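Local structure of polyprenyl synthetase (Zymomonas mobilis subsp. mobilis, 4KKM) at residues I239-Q244 / Q288-Q293; Q293-L298 / I311-V316. The protein probably condenses isopentenyl diphosphate with allylic diphosphates to build longer prenyl chains, as related farnesyl diphosphate synthases do with divalent metal ions. One frame throughout, in Å; residues are numbered along the deposited sequence.

Contact 1: I239-Q244 / Q288-Q293; sequences IGLAFQ and QALVDQ
Leu290 buries more surface here than any other residue, meeting Leu241 with its branched end and Ala242 with its CB. Its CD1 lies against the fork of Leu241, 3.5 Å from Leu241 CG, and the same methyl also touches Leu241 CD2 at 3.7 Å; the two side chains pass each other at a slant. Lower on the side chain, Leu290 CB sits 3.9 Å from Ala242 CB. On Leu290, CG stands anti to the carbonyl carbon (chi1 -77°), which carries the fork over toward Leu241 while CB stays on the alanine. Val291 adds a looser touch, its CG2 4.4 Å from Ala242 CB. Everything here is apolar, and no hydrogen bond runs between the segments. The small Ala242 lets the backbones come close: its CA is 5.8 Å from that of Leu290, and the segment axes approach to 8.5 Å. Further out, Leu290 also packs on Asp238 and Ile245 of helix 226-253, while Leu241 reaches Phe274 of helix 274-278 and Gln203 of helix 196-206. Val291 also touches Val316, the last modelled residue, which is poorly ordered. The result is a close antiparallel helix pair, whose N-to-C directions make an angle of 157°, within the all-alpha isoprenoid synthase fold and away from the calcium-binding aspartates Asp108 and Asp114.

Contact 2: Q293-L298 / I311-V316; sequences QAIAHL and IARYIV
Ile295 gives the largest share of this contact, lying across the side chain of Arg313 and against the methyl of Ala312. Its end methyl CD1 is centred over one face of the Arg313 guanidinium, 3.5 Å from Arg313 CZ, and is nearly as close to Arg313 NH2 at 3.6 Å. Arg313 CG, 3.8 Å from Ile295 CD1, extends the touch to the aliphatic stem, and the two side chains cross at about a right angle. Extended from CG to NE, the arginine then turns at its end (chi4 -79°), which lays the flat group broadside to the methyl. This is van der Waals contact, with no hydrogen bond across the segments. Nearer the backbone, Ile295 CG1 rests 4.0 Å from Ala312 CB, a buried group that Ala294 CB also meets, more loosely, at 4.5 Å. The contact thus grades from an alanine pair on the buried side to the exposed arginine at the margin. Ile295 packs on Arg309 as well, one turn before Arg313. Helix 306-314 packs on the C-terminal part of helix 280-296 through this contact, while Ile311 faces helices 71-80 and 24-45 and Ile315, just past the helix end, touches Leu71 of helix 71-80.

Helix 280-296 is common to both contacts: its 288-293 part pairs with helix 226-253 in contact 1, and its C-terminal part meets helix 306-314 in contact 2, with Gln293 shared. Contact 1 closes before contact 2 opens along the chain, and their centres lie about 7 Å apart. They also touch directly. Ile239 CG2 is 3.6 Å from Ala294 CB and 3.8 Å from Ala312 CB, which brings all three helices together at one point, and Phe243 CD1 meets Ile315 CG2 at 3.4 Å. Helices 226-253, 280-296 and 306-314 thus pack against one another at the C-terminal end of the helical fold, away from the calcium site.

Contact 1: I239-Q244 / Q288-Q293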
ATOM      1  N   ILE B 239     -13.692  -4.057 -21.630  1.00 29.07           N
ATOM      2  CA  ILE B 239     -14.559  -4.729 -20.655  1.00 30.22           C
ATOM      3  C   ILE B 239     -14.784  -3.890 -19.396  1.00 29.46           C
ATOM      4  O   ILE B 239     -15.843  -3.970 -18.778  1.00 32.40           O
ATOM      5  CB  ILE B 239     -14.073  -6.147 -20.242  1.00 29.94           C
ATOM      6  CG1 ILE B 239     -12.705  -6.086 -19.555  1.00 31.93           C
ATOM      7  CG2 ILE B 239     -14.051  -7.079 -21.432  1.00 31.54           C
ATOM      8  CD1 ILE B 239     -12.453  -7.235 -18.585  1.00 34.48           C
ATOM      9  N   GLY B 240     -13.796  -3.089 -19.016  1.00 25.20           N
ATOM     10  CA  GLY B 240     -13.949  -2.222 -17.858  1.00 26.95           C
ATOM     11  C   GLY B 240     -15.025  -1.170 -18.073  1.00 26.38           C
ATOM     12  O   GLY B 240     -15.838  -0.900 -17.189  1.00 29.94           O
ATOM     13  N   LEU B 241     -15.039  -0.563 -19.252  1.00 28.61           N
ATOM     14  CA  LEU B 241     -16.075   0.418 -19.555  1.00 27.11           C
ATOM     15  C   LEU B 241     -17.435  -0.273 -19.650  1.00 30.25           C
ATOM     16  O   LEU B 241     -18.429   0.220 -19.118  1.00 28.58           O
ATOM     17  CB  LEU B 241     -15.752   1.192 -20.837  1.00 27.55           C
ATOM     18  CG  LEU B 241     -16.807   2.206 -21.297  1.00 31.65           C
ATOM     19  CD1 LEU B 241     -17.198   3.114 -20.144  1.00 35.26           C
ATOM     20  CD2 LEU B 241     -16.293   3.029 -22.471  1.00 35.98           C
ATOM     21  N   ALA B 242     -17.476  -1.424 -20.318  1.00 29.85           N
ATOM     22  CA  ALA B 242     -18.721  -2.178 -20.448  1.00 31.74           C
ATOM     23  C   ALA B 242     -19.272  -2.583 -19.083  1.00 33.89           C
ATOM     24  O   ALA B 242     -20.478  -2.513 -18.849  1.00 33.50           O
ATOM     25  CB  ALA B 242     -18.515  -3.405 -21.316  1.00 29.93           C
ATOM     26  N   PHE B 243     -18.376  -3.014 -18.198  1.00 28.87           N
ATOM     27  CA  PHE B 243     -18.722  -3.409 -16.830  1.00 30.41           C
ATOM     28  C   PHE B 243     -19.375  -2.248 -16.069  1.00 27.88           C
ATOM     29  O   PHE B 243     -20.373  -2.430 -15.371  1.00 32.58           O
ATOM     30  CB  PHE B 243     -17.449  -3.907 -16.118  1.00 39.06           C
ATOM     31  CG  PHE B 243     -17.676  -4.488 -14.740  1.00 54.71           C
ATOM     32  CD1 PHE B 243     -18.229  -5.748 -14.577  1.00 60.58           C
ATOM     33  CD2 PHE B 243     -17.291  -3.787 -13.607  1.00 59.24           C
ATOM     34  CE1 PHE B 243     -18.421  -6.287 -13.305  1.00 60.12           C
ATOM     35  CE2 PHE B 243     -17.480  -4.314 -12.328  1.00 55.65           C
ATOM     36  CZ  PHE B 243     -18.045  -5.567 -12.179  1.00 56.99           C
ATOM     37  N   GLN B 244     -18.824  -1.046 -16.212  1.00 28.36           N
ATOM     38  CA  GLN B 244     -19.394   0.112 -15.524  1.00 28.93           C
ATOM     39  C   GLN B 244     -20.746   0.518 -16.109  1.00 31.18           C
ATOM     40  O   GLN B 244     -21.673   0.865 -15.374  1.00 29.54           O
ATOM     41  CB  GLN B 244     -18.446   1.307 -15.555  1.00 33.03           C
ATOM     42  CG  GLN B 244     -18.957   2.480 -14.720  1.00 32.64           C
ATOM     43  CD  GLN B 244     -19.212   2.082 -13.273  1.00 38.63           C
ATOM     44  OE1 GLN B 244     -18.361   1.466 -12.631  1.00 36.53           O
ATOM     45  NE2 GLN B 244     -20.392   2.419 -12.760  1.00 41.33           N
ATOM     46  N   GLN B 288     -22.840  -3.335 -25.371  1.00 39.77           N
ATOM     47  CA  GLN B 288     -22.771  -4.475 -26.274  1.00 41.27           C
ATOM     48  C   GLN B 288     -21.617  -4.349 -27.264  1.00 43.05           C
ATOM     49  O   GLN B 288     -20.865  -5.307 -27.480  1.00 38.66           O
ATOM     50  CB  GLN B 288     -24.087  -4.626 -27.030  1.00 47.91           C
ATOM     51  CG  GLN B 288     -24.266  -5.986 -27.660  1.00 56.86           C
ATOM     52  CD  GLN B 288     -24.091  -7.109 -26.656  1.00 65.62           C
ATOM     53  OE1 GLN B 288     -24.772  -7.154 -25.626  1.00 67.72           O
ATOM     54  NE2 GLN B 288     -23.165  -8.020 -26.944  1.00 68.67           N
ATOM     55  N   ALA B 289     -21.485  -3.165 -27.862  1.00 37.81           N
ATOM     56  CA  ALA B 289     -20.414  -2.905 -28.823  1.00 40.00           C
ATOM     57  C   ALA B 289     -19.044  -3.071 -28.175  1.00 38.49           C
ATOM     58  O   ALA B 289     -18.114  -3.590 -28.791  1.00 36.43           O
ATOM     59  CB  ALA B 289     -20.554  -1.511 -29.419  1.00 41.37           C
ATOM     60  N   LEU B 290     -18.934  -2.640 -26.921  1.00 31.63           N
ATOM     61  CA  LEU B 290     -17.682  -2.727 -26.176  1.00 33.58           C
ATOM     62  C   LEU B 290     -17.254  -4.169 -25.934  1.00 35.32           C
ATOM     63  O   LEU B 290     -16.059  -4.484 -25.930  1.00 36.51           O
ATOM     64  CB  LEU B 290     -17.809  -1.979 -24.850  1.00 33.65           C
ATOM     65  CG  LEU B 290     -17.722  -0.460 -24.988  1.00 35.11           C
ATOM     66  CD1 LEU B 290     -18.343   0.214 -23.784  1.00 31.25           C
ATOM     67  CD2 LEU B 290     -16.269  -0.041 -25.164  1.00 38.97           C
ATOM     68  N   VAL B 291     -18.231  -5.046 -25.737  1.00 33.16           N
ATOM     69  CA  VAL B 291     -17.948  -6.465 -25.577  1.00 34.59           C
ATOM     70  C   VAL B 291     -17.374  -7.030 -26.873  1.00 34.59           C
ATOM     71  O   VAL B 291     -16.365  -7.736 -26.862  1.00 34.08           O
ATOM     72  CB  VAL B 291     -19.213  -7.256 -25.170  1.00 41.99           C
ATOM     73  CG1 VAL B 291     -18.978  -8.750 -25.324  1.00 42.75           C
ATOM     74  CG2 VAL B 291     -19.619  -6.907 -23.738  1.00 46.23           C
ATOM     75  N   ASP B 292     -18.016  -6.709 -27.993  1.00 34.18           N
ATOM     76  CA  ASP B 292     -17.507  -7.117 -29.298  1.00 36.60           C
ATOM     77  C   ASP B 292     -16.099  -6.571 -29.532  1.00 32.84           C
ATOM     78  O   ASP B 292     -15.214  -7.288 -29.994  1.00 36.93           O
ATOM     79  CB  ASP B 292     -18.446  -6.645 -30.414  1.00 42.85           C
ATOM     80  CG  ASP B 292     -19.778  -7.373 -30.402  1.00 53.66           C
ATOM     81  OD1 ASP B 292     -19.831  -8.510 -29.887  1.00 56.68           O
ATOM     82  OD2 ASP B 292     -20.769  -6.810 -30.913  1.00 60.13           O
ATOM     83  N   GLN B 293     -15.904  -5.297 -29.207  1.00 34.56           N
ATOM     84  CA  GLN B 293     -14.602  -4.658 -29.348  1.00 33.66           C
ATOM     85  C   GLN B 293     -13.539  -5.333 -28.481  1.00 34.41           C
ATOM     86  O   GLN B 293     -12.417  -5.561 -28.934  1.00 31.81           O
ATOM     87  CB  GLN B 293     -14.698  -3.163 -29.025  1.00 32.52           C
ATOM     88  CG  GLN B 293     -15.419  -2.362 -30.103  1.00 43.34           C
ATOM     89  CD  GLN B 293     -15.836  -0.983 -29.633  1.00 51.51           C
ATOM     90  OE1 GLN B 293     -15.218  -0.406 -28.743  1.00 53.87           O
ATOM     91  NE2 GLN B 293     -16.898  -0.455 -30.227  1.00 58.00           N
TER

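Contact 2: Q293-L298 / I311-V316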
ATOM      1  N   GLN B 293     -15.904  -5.297 -29.207  1.00 34.56           N
ATOM      2  CA  GLN B 293     -14.602  -4.658 -29.348  1.00 33.66           C
ATOM      3  C   GLN B 293     -13.539  -5.333 -28.481  1.00 34.41           C
ATOM      4  O   GLN B 293     -12.417  -5.561 -28.934  1.00 31.81           O
ATOM      5  CB  GLN B 293     -14.698  -3.163 -29.025  1.00 32.52           C
ATOM      6  CG  GLN B 293     -15.419  -2.362 -30.103  1.00 43.34           C
ATOM      7  CD  GLN B 293     -15.836  -0.983 -29.633  1.00 51.51           C
ATOM      8  OE1 GLN B 293     -15.218  -0.406 -28.743  1.00 53.87           O
ATOM      9  NE2 GLN B 293     -16.898  -0.455 -30.227  1.00 58.00           N
ATOM     10  N   ALA B 294     -13.897  -5.652 -27.240  1.00 30.77           N
ATOM     11  CA  ALA B 294     -12.978  -6.330 -26.330  1.00 29.35           C
ATOM     12  C   ALA B 294     -12.516  -7.650 -26.935  1.00 33.24           C
ATOM     13  O   ALA B 294     -11.322  -7.970 -26.948  1.00 33.75           O
ATOM     14  CB  ALA B 294     -13.645  -6.562 -24.961  1.00 26.16           C
ATOM     15  N   ILE B 295     -13.466  -8.409 -27.460  1.00 33.18           N
ATOM     16  CA  ILE B 295     -13.164  -9.725 -28.000  1.00 36.12           C
ATOM     17  C   ILE B 295     -12.294  -9.628 -29.257  1.00 37.92           C
ATOM     18  O   ILE B 295     -11.379 -10.432 -29.447  1.00 37.56           O
ATOM     19  CB  ILE B 295     -14.460 -10.532 -28.247  1.00 38.10           C
ATOM     20  CG1 ILE B 295     -15.044 -10.983 -26.904  1.00 39.64           C
ATOM     21  CG2 ILE B 295     -14.202 -11.730 -29.159  1.00 40.91           C
ATOM     22  CD1 ILE B 295     -16.443 -11.558 -27.001  1.00 41.49           C
ATOM     23  N   ALA B 296     -12.556  -8.618 -30.087  1.00 35.91           N
ATOM     24  CA  ALA B 296     -11.796  -8.424 -31.321  1.00 38.41           C
ATOM     25  C   ALA B 296     -10.295  -8.233 -31.073  1.00 37.38           C
ATOM     26  O   ALA B 296      -9.477  -8.604 -31.913  1.00 37.38           O
ATOM     27  CB  ALA B 296     -12.369  -7.262 -32.144  1.00 37.13           C
ATOM     28  N   HIS B 297      -9.937  -7.671 -29.917  1.00 34.65           N
ATOM     29  CA  HIS B 297      -8.528  -7.510 -29.558  1.00 34.43           C
ATOM     30  C   HIS B 297      -7.828  -8.866 -29.454  1.00 36.34           C
ATOM     31  O   HIS B 297      -6.610  -8.955 -29.603  1.00 37.77           O
ATOM     32  CB  HIS B 297      -8.361  -6.724 -28.247  1.00 35.23           C
ATOM     33  CG  HIS B 297      -8.895  -5.325 -28.302  1.00 35.60           C
ATOM     34  ND1 HIS B 297      -8.509  -4.414 -29.261  1.00 36.79           N
ATOM     35  CD2 HIS B 297      -9.786  -4.679 -27.510  1.00 35.85           C
ATOM     36  CE1 HIS B 297      -9.144  -3.271 -29.065  1.00 34.81           C
ATOM     37  NE2 HIS B 297      -9.924  -3.406 -28.006  1.00 34.58           N
ATOM     38  N   LEU B 298      -8.612  -9.917 -29.220  1.00 35.97           N
ATOM     39  CA  LEU B 298      -8.080 -11.257 -28.986  1.00 35.03           C
ATOM     40  C   LEU B 298      -8.071 -12.104 -30.255  1.00 37.66           C
ATOM     41  O   LEU B 298      -7.803 -13.302 -30.201  1.00 38.93           O
ATOM     42  CB  LEU B 298      -8.908 -11.975 -27.916  1.00 33.55           C
ATOM     43  CG  LEU B 298      -9.086 -11.256 -26.576  1.00 35.36           C
ATOM     44  CD1 LEU B 298     -10.012 -12.054 -25.673  1.00 38.14           C
ATOM     45  CD2 LEU B 298      -7.741 -11.035 -25.905  1.00 31.51           C
ATOM     46  N   ILE B 311     -15.618 -14.364 -20.548  1.00 39.61           N
ATOM     47  CA  ILE B 311     -15.678 -13.398 -19.463  1.00 37.62           C
ATOM     48  C   ILE B 311     -16.271 -12.089 -19.958  1.00 38.29           C
ATOM     49  O   ILE B 311     -17.136 -11.516 -19.302  1.00 37.52           O
ATOM     50  CB  ILE B 311     -14.289 -13.166 -18.822  1.00 38.62           C
ATOM     51  CG1 ILE B 311     -13.884 -14.390 -18.001  1.00 39.17           C
ATOM     52  CG2 ILE B 311     -14.293 -11.909 -17.952  1.00 35.21           C
ATOM     53  CD1 ILE B 311     -12.423 -14.404 -17.615  1.00 39.65           C
ATOM     54  N   ALA B 312     -15.832 -11.645 -21.134  1.00 34.60           N
ATOM     55  CA  ALA B 312     -16.352 -10.422 -21.737  1.00 37.80           C
ATOM     56  C   ALA B 312     -17.860 -10.505 -21.987  1.00 40.75           C
ATOM     57  O   ALA B 312     -18.605  -9.564 -21.691  1.00 38.26           O
ATOM     58  CB  ALA B 312     -15.612 -10.108 -23.036  1.00 39.53           C
ATOM     59  N   ARG B 313     -18.307 -11.632 -22.528  1.00 36.25           N
ATOM     60  CA  ARG B 313     -19.729 -11.841 -22.774  1.00 45.69           C
ATOM     61  C   ARG B 313     -20.488 -11.907 -21.448  1.00 50.23           C
ATOM     62  O   ARG B 313     -21.611 -11.413 -21.333  1.00 52.73           O
ATOM     63  CB  ARG B 313     -19.952 -13.115 -23.596  1.00 47.99           C
ATOM     64  CG  ARG B 313     -19.212 -13.115 -24.931  1.00 53.06           C
ATOM     65  CD  ARG B 313     -19.799 -14.109 -25.926  1.00 62.96           C
ATOM     66  NE  ARG B 313     -19.109 -14.070 -27.215  1.00 69.24           N
ATOM     67  CZ  ARG B 313     -19.316 -13.141 -28.145  1.00 75.54           C
ATOM     68  NH1 ARG B 313     -20.186 -12.162 -27.925  1.00 77.61           N
ATOM     69  NH2 ARG B 313     -18.648 -13.178 -29.292  1.00 77.18           N
ATOM     70  N   TYR B 314     -19.851 -12.509 -20.449  1.00 48.08           N
ATOM     71  CA  TYR B 314     -20.409 -12.629 -19.106  1.00 58.01           C
ATOM     72  C   TYR B 314     -20.656 -11.259 -18.476  1.00 63.50           C
ATOM     73  O   TYR B 314     -21.634 -11.062 -17.754  1.00 63.97           O
ATOM     74  CB  TYR B 314     -19.455 -13.451 -18.242  1.00 65.60           C
ATOM     75  CG  TYR B 314     -19.831 -13.562 -16.786  1.00 74.97           C
ATOM     76  CD1 TYR B 314     -21.072 -14.049 -16.403  1.00 82.15           C
ATOM     77  CD2 TYR B 314     -18.929 -13.207 -15.790  1.00 76.77           C
ATOM     78  CE1 TYR B 314     -21.414 -14.163 -15.070  1.00 86.78           C
ATOM     79  CE2 TYR B 314     -19.261 -13.319 -14.452  1.00 82.21           C
ATOM     80  CZ  TYR B 314     -20.506 -13.798 -14.099  1.00 87.34           C
ATOM     81  OH  TYR B 314     -20.849 -13.914 -12.774  1.00 91.57           O
ATOM     82  N   ILE B 315     -19.775 -10.309 -18.773  1.00 64.55           N
ATOM     83  CA  ILE B 315     -19.927  -8.929 -18.314  1.00 66.50           C
ATOM     84  C   ILE B 315     -21.068  -8.229 -19.080  1.00 65.95           C
ATOM     85  O   ILE B 315     -20.916  -7.115 -19.582  1.00 65.20           O
ATOM     86  CB  ILE B 315     -18.582  -8.153 -18.440  1.00 71.18           C
ATOM     87  CG1 ILE B 315     -17.442  -8.942 -17.781  1.00 70.90           C
ATOM     88  CG2 ILE B 315     -18.665  -6.780 -17.805  1.00 71.92           C
ATOM     89  CD1 ILE B 315     -16.990  -8.414 -16.425  1.00 66.12           C
ATOM     90  N   VAL B 316     -22.208  -8.912 -19.166  1.00 73.78           N
ATOM     91  CA  VAL B 316     -23.424  -8.395 -19.795  1.00 77.67           C
ATOM     92  C   VAL B 316     -24.597  -9.336 -19.519  1.00 80.00           C
ATOM     93  O   VAL B 316     -24.442 -10.560 -19.517  1.00 81.70           O
ATOM     94  CB  VAL B 316     -23.267  -8.199 -21.326  1.00 82.62           C
ATOM     95  CG1 VAL B 316     -24.462  -8.775 -22.080  1.00 84.90           C
ATOM     96  CG2 VAL B 316     -23.094  -6.723 -21.661  1.00 80.68           C
TER